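Local coordinates for protein aminotransferase (Psychrobacter arcticus 273-4, PDB 3IF2) that binds pyridoxal 5'-phosphate and probably transfers amino groups between amino acids and keto acids, perhaps as a valine-pyruvate transaminase, at residues 369-374 and 411-416. Sequence-based numbering, arbitrary orientation.
Sequences WLWFKD and AHECIR
Leu-370 and Ile-415 form the hydrogen-bonded pair of an antiparallel ladder: Leu-370 N donates to Ile-415 O and Ile-415 N returns a bond to Leu-370 O at 2.9 Å. A third backbone bond, Phe-372 N to Glu-413 O, extends the pairing. There Glu-413 reaches across to the end of strand 367-372: OE1 accepts the N-H of Trp-371 NE1 at 3.1 Å, on the anti side of the carboxylate and close to the indole plane, while OE2 takes a weak bond from Asp-374 N and another from Gln-409. A water donating to Asp-374 OD1 and Glu-413 OE1 bridges the carboxylates, probably easing their repulsion.

One face carries the non-hydrogen-bonded pairs Trp-369/Arg-416 and Trp-371/Cys-414. With CG anti to the backbone N (chi1 -178°), the Trp-369 ring swings across so that Cys-414 CB lies over its six-membered ring, 3.6 Å from CZ2, a CH-pi contact; its edge meets Arg-416 CB, 3.9 Å from CE3, and NE1 hydrogen-bonds Tyr-189 OH. Cys-414 SG meets the Trp-371 five-membered ring obliquely. An alanine at Trp-369 would probably leave Cys-414 CB without aromatic cover and Tyr-189 without its indole partner. On the Leu-370/Ile-415 face, Ile-415 CD1 touches the Phe-372 ring edge at CE2 (3.8 Å), and CG1 packs on Leu-370 CB.

Arg-416 NH1 hydrogen-bonds OD1 of cofactor-binding Asn-217, about 6 Å from bound pyridoxal phosphate, consistent with the substrate-carboxylate arginine of fold-type I relatives. In this small-domain sheet, strand 367-372 lies between strands 357-360 and 414-418, with helices 379-388 and 423-441 against Phe-372.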
ATOM      1  N   TRP A 369      -7.671  27.184 -10.476  1.00 34.68           N
ATOM      2  CA  TRP A 369      -7.688  26.700 -11.861  1.00 35.36           C
ATOM      3  C   TRP A 369      -7.869  27.928 -12.745  1.00 34.78           C
ATOM      4  O   TRP A 369      -8.940  28.537 -12.729  1.00 33.23           O
ATOM      5  CB  TRP A 369      -8.829  25.705 -12.007  1.00 35.81           C
ATOM      6  CG  TRP A 369      -9.016  25.039 -13.337  1.00 36.24           C
ATOM      7  CD1 TRP A 369     -10.044  25.239 -14.214  1.00 36.15           C
ATOM      8  CD2 TRP A 369      -8.193  24.032 -13.915  1.00 36.21           C
ATOM      9  NE1 TRP A 369      -9.903  24.431 -15.296  1.00 35.74           N
ATOM     10  CE2 TRP A 369      -8.769  23.684 -15.149  1.00 35.59           C
ATOM     11  CE3 TRP A 369      -7.007  23.395 -13.516  1.00 36.21           C
ATOM     12  CZ2 TRP A 369      -8.217  22.714 -15.987  1.00 36.04           C
ATOM     13  CZ3 TRP A 369      -6.447  22.430 -14.362  1.00 35.62           C
ATOM     14  CH2 TRP A 369      -7.058  22.103 -15.581  1.00 35.83           C
ATOM     15  N   LEU A 370      -6.802  28.279 -13.474  1.00 34.65           N
ATOM     16  CA  LEU A 370      -6.723  29.484 -14.304  1.00 35.43           C
ATOM     17  C   LEU A 370      -6.942  29.130 -15.766  1.00 36.24           C
ATOM     18  O   LEU A 370      -6.309  28.192 -16.252  1.00 36.14           O
ATOM     19  CB  LEU A 370      -5.344  30.157 -14.149  1.00 35.46           C
ATOM     20  CG  LEU A 370      -5.023  30.970 -12.877  1.00 35.53           C
ATOM     21  CD1 LEU A 370      -5.488  30.308 -11.613  1.00 35.03           C
ATOM     22  CD2 LEU A 370      -3.529  31.266 -12.792  1.00 35.51           C
ATOM     23  N   TRP A 371      -7.834  29.877 -16.440  1.00 36.26           N
ATOM     24  CA  TRP A 371      -8.160  29.712 -17.876  1.00 35.84           C
ATOM     25  C   TRP A 371      -7.768  30.973 -18.672  1.00 35.54           C
ATOM     26  O   TRP A 371      -8.370  32.024 -18.506  1.00 35.36           O
ATOM     27  CB  TRP A 371      -9.649  29.378 -18.035  1.00 35.69           C
ATOM     28  CG  TRP A 371     -10.192  29.303 -19.456  1.00 35.70           C
ATOM     29  CD1 TRP A 371      -9.504  28.964 -20.599  1.00 36.21           C
ATOM     30  CD2 TRP A 371     -11.557  29.456 -19.852  1.00 35.55           C
ATOM     31  NE1 TRP A 371     -10.345  28.971 -21.692  1.00 35.66           N
ATOM     32  CE2 TRP A 371     -11.614  29.256 -21.264  1.00 35.48           C
ATOM     33  CE3 TRP A 371     -12.743  29.757 -19.162  1.00 35.48           C
ATOM     34  CZ2 TRP A 371     -12.814  29.353 -21.993  1.00 34.95           C
ATOM     35  CZ3 TRP A 371     -13.949  29.861 -19.896  1.00 35.55           C
ATOM     36  CH2 TRP A 371     -13.965  29.662 -21.300  1.00 35.13           C
ATOM     37  N   PHE A 372      -6.751  30.834 -19.522  1.00 35.81           N
ATOM     38  CA  PHE A 372      -6.259  31.895 -20.396  1.00 35.98           C
ATOM     39  C   PHE A 372      -6.984  31.763 -21.736  1.00 36.18           C
ATOM     40  O   PHE A 372      -6.570  30.962 -22.572  1.00 35.98           O
ATOM     41  CB  PHE A 372      -4.736  31.765 -20.592  1.00 35.91           C
ATOM     42  CG  PHE A 372      -3.959  31.720 -19.309  1.00 36.11           C
ATOM     43  CD1 PHE A 372      -3.836  32.859 -18.516  1.00 36.72           C
ATOM     44  CD2 PHE A 372      -3.324  30.553 -18.897  1.00 36.12           C
ATOM     45  CE1 PHE A 372      -3.111  32.822 -17.320  1.00 36.51           C
ATOM     46  CE2 PHE A 372      -2.596  30.509 -17.711  1.00 36.05           C
ATOM     47  CZ  PHE A 372      -2.491  31.644 -16.922  1.00 36.16           C
ATOM     48  N   LYS A 373      -8.075  32.515 -21.930  1.00 36.78           N
ATOM     49  CA  LYS A 373      -8.827  32.469 -23.209  1.00 38.10           C
ATOM     50  C   LYS A 373      -7.930  32.892 -24.394  1.00 38.06           C
ATOM     51  O   LYS A 373      -7.276  33.925 -24.316  1.00 37.73           O
ATOM     52  CB  LYS A 373     -10.091  33.364 -23.202  1.00 38.75           C
ATOM     53  CG  LYS A 373     -11.344  32.913 -22.383  1.00 39.32           C
ATOM     54  CD  LYS A 373     -12.454  34.006 -22.561  1.00 40.02           C
ATOM     55  CE  LYS A 373     -13.764  33.806 -21.756  1.00 40.45           C
ATOM     56  NZ  LYS A 373     -14.779  32.865 -22.318  1.00 40.42           N
ATOM     57  N   ASP A 374      -7.885  32.071 -25.452  1.00 38.65           N
ATOM     58  CA  ASP A 374      -7.112  32.338 -26.699  1.00 39.09           C
ATOM     59  C   ASP A 374      -5.609  32.570 -26.499  1.00 38.31           C
ATOM     60  O   ASP A 374      -5.026  33.463 -27.112  1.00 37.25           O
ATOM     61  CB  ASP A 374      -7.712  33.531 -27.474  1.00 40.22           C
ATOM     62  CG  ASP A 374      -9.207  33.409 -27.691  1.00 41.36           C
ATOM     63  OD1 ASP A 374      -9.731  32.275 -27.777  1.00 42.44           O
ATOM     64  OD2 ASP A 374      -9.859  34.468 -27.779  1.00 42.41           O
ATOM     65  N   ALA A 411      -8.689  22.127 -23.215  1.00 35.02           N
ATOM     66  CA  ALA A 411      -7.685  21.309 -22.512  1.00 34.53           C
ATOM     67  C   ALA A 411      -6.234  21.819 -22.661  1.00 34.30           C
ATOM     68  O   ALA A 411      -5.354  21.347 -21.940  1.00 35.20           O
ATOM     69  CB  ALA A 411      -7.785  19.819 -22.934  1.00 33.18           C
ATOM     70  N   HIS A 412      -5.982  22.746 -23.583  1.00 34.33           N
ATOM     71  CA  HIS A 412      -4.663  23.363 -23.766  1.00 35.66           C
ATOM     72  C   HIS A 412      -4.607  24.829 -23.303  1.00 34.92           C
ATOM     73  O   HIS A 412      -3.590  25.507 -23.545  1.00 34.85           O
ATOM     74  CB  HIS A 412      -4.248  23.270 -25.248  1.00 37.35           C
ATOM     75  CG  HIS A 412      -4.062  21.867 -25.723  1.00 39.24           C
ATOM     76  ND1 HIS A 412      -3.071  21.044 -25.230  1.00 40.59           N
ATOM     77  CD2 HIS A 412      -4.740  21.136 -26.638  1.00 40.19           C
ATOM     78  CE1 HIS A 412      -3.145  19.865 -25.824  1.00 40.91           C
ATOM     79  NE2 HIS A 412      -4.150  19.896 -26.682  1.00 40.98           N
ATOM     80  N   GLU A 413      -5.657  25.310 -22.623  1.00 34.04           N
ATOM     81  CA  GLU A 413      -5.760  26.723 -22.184  1.00 33.90           C
ATOM     82  C   GLU A 413      -5.785  26.961 -20.670  1.00 33.44           C
ATOM     83  O   GLU A 413      -5.878  28.099 -20.253  1.00 32.70           O
ATOM     84  CB  GLU A 413      -6.974  27.393 -22.864  1.00 33.74           C
ATOM     85  CG  GLU A 413      -6.759  27.655 -24.352  1.00 33.33           C
ATOM     86  CD  GLU A 413      -7.903  28.401 -25.019  1.00 33.81           C
ATOM     87  OE1 GLU A 413      -8.984  28.563 -24.397  1.00 33.95           O
ATOM     88  OE2 GLU A 413      -7.715  28.820 -26.196  1.00 34.16           O
ATOM     89  N   CYS A 414      -5.640  25.922 -19.848  1.00 33.51           N
ATOM     90  CA  CYS A 414      -5.671  26.103 -18.401  1.00 33.58           C
ATOM     91  C   CYS A 414      -4.440  25.615 -17.654  1.00 33.38           C
ATOM     92  O   CYS A 414      -3.618  24.884 -18.216  1.00 32.55           O
ATOM     93  CB  CYS A 414      -6.940  25.474 -17.823  1.00 33.91           C
ATOM     94  SG  CYS A 414      -8.392  26.096 -18.618  1.00 34.11           S
ATOM     95  N   ILE A 415      -4.286  26.106 -16.416  1.00 33.47           N
ATOM     96  CA  ILE A 415      -3.242  25.626 -15.500  1.00 34.00           C
ATOM     97  C   ILE A 415      -3.809  25.422 -14.088  1.00 34.93           C
ATOM     98  O   ILE A 415      -4.774  26.091 -13.712  1.00 36.03           O
ATOM     99  CB  ILE A 415      -1.939  26.519 -15.485  1.00 33.90           C
ATOM    100  CG1 ILE A 415      -2.143  27.881 -14.795  1.00 33.97           C
ATOM    101  CG2 ILE A 415      -1.359  26.686 -16.924  1.00 31.98           C
ATOM    102  CD1 ILE A 415      -0.884  28.777 -14.837  1.00 33.80           C
ATOM    103  N   ARG A 416      -3.250  24.456 -13.351  1.00 35.19           N
ATOM    104  CA  ARG A 416      -3.567  24.257 -11.925  1.00 35.56           C
ATOM    105  C   ARG A 416      -2.416  24.897 -11.124  1.00 35.79           C
ATOM    106  O   ARG A 416      -1.228  24.690 -11.452  1.00 35.05           O
ATOM    107  CB  ARG A 416      -3.703  22.782 -11.549  1.00 35.51           C
ATOM    108  CG  ARG A 416      -4.321  22.563 -10.188  1.00 36.01           C
ATOM    109  CD  ARG A 416      -4.135  21.129  -9.722  1.00 36.26           C
ATOM    110  NE  ARG A 416      -2.756  20.813  -9.387  1.00 36.53           N
ATOM    111  CZ  ARG A 416      -2.311  19.602  -9.042  1.00 36.30           C
ATOM    112  NH1 ARG A 416      -3.128  18.548  -8.956  1.00 35.60           N
ATOM    113  NH2 ARG A 416      -1.025  19.451  -8.755  1.00 36.88           N
TER
HETATM  114  O   HOH W   1     -10.465  30.679 -25.467  1.00 27.17           O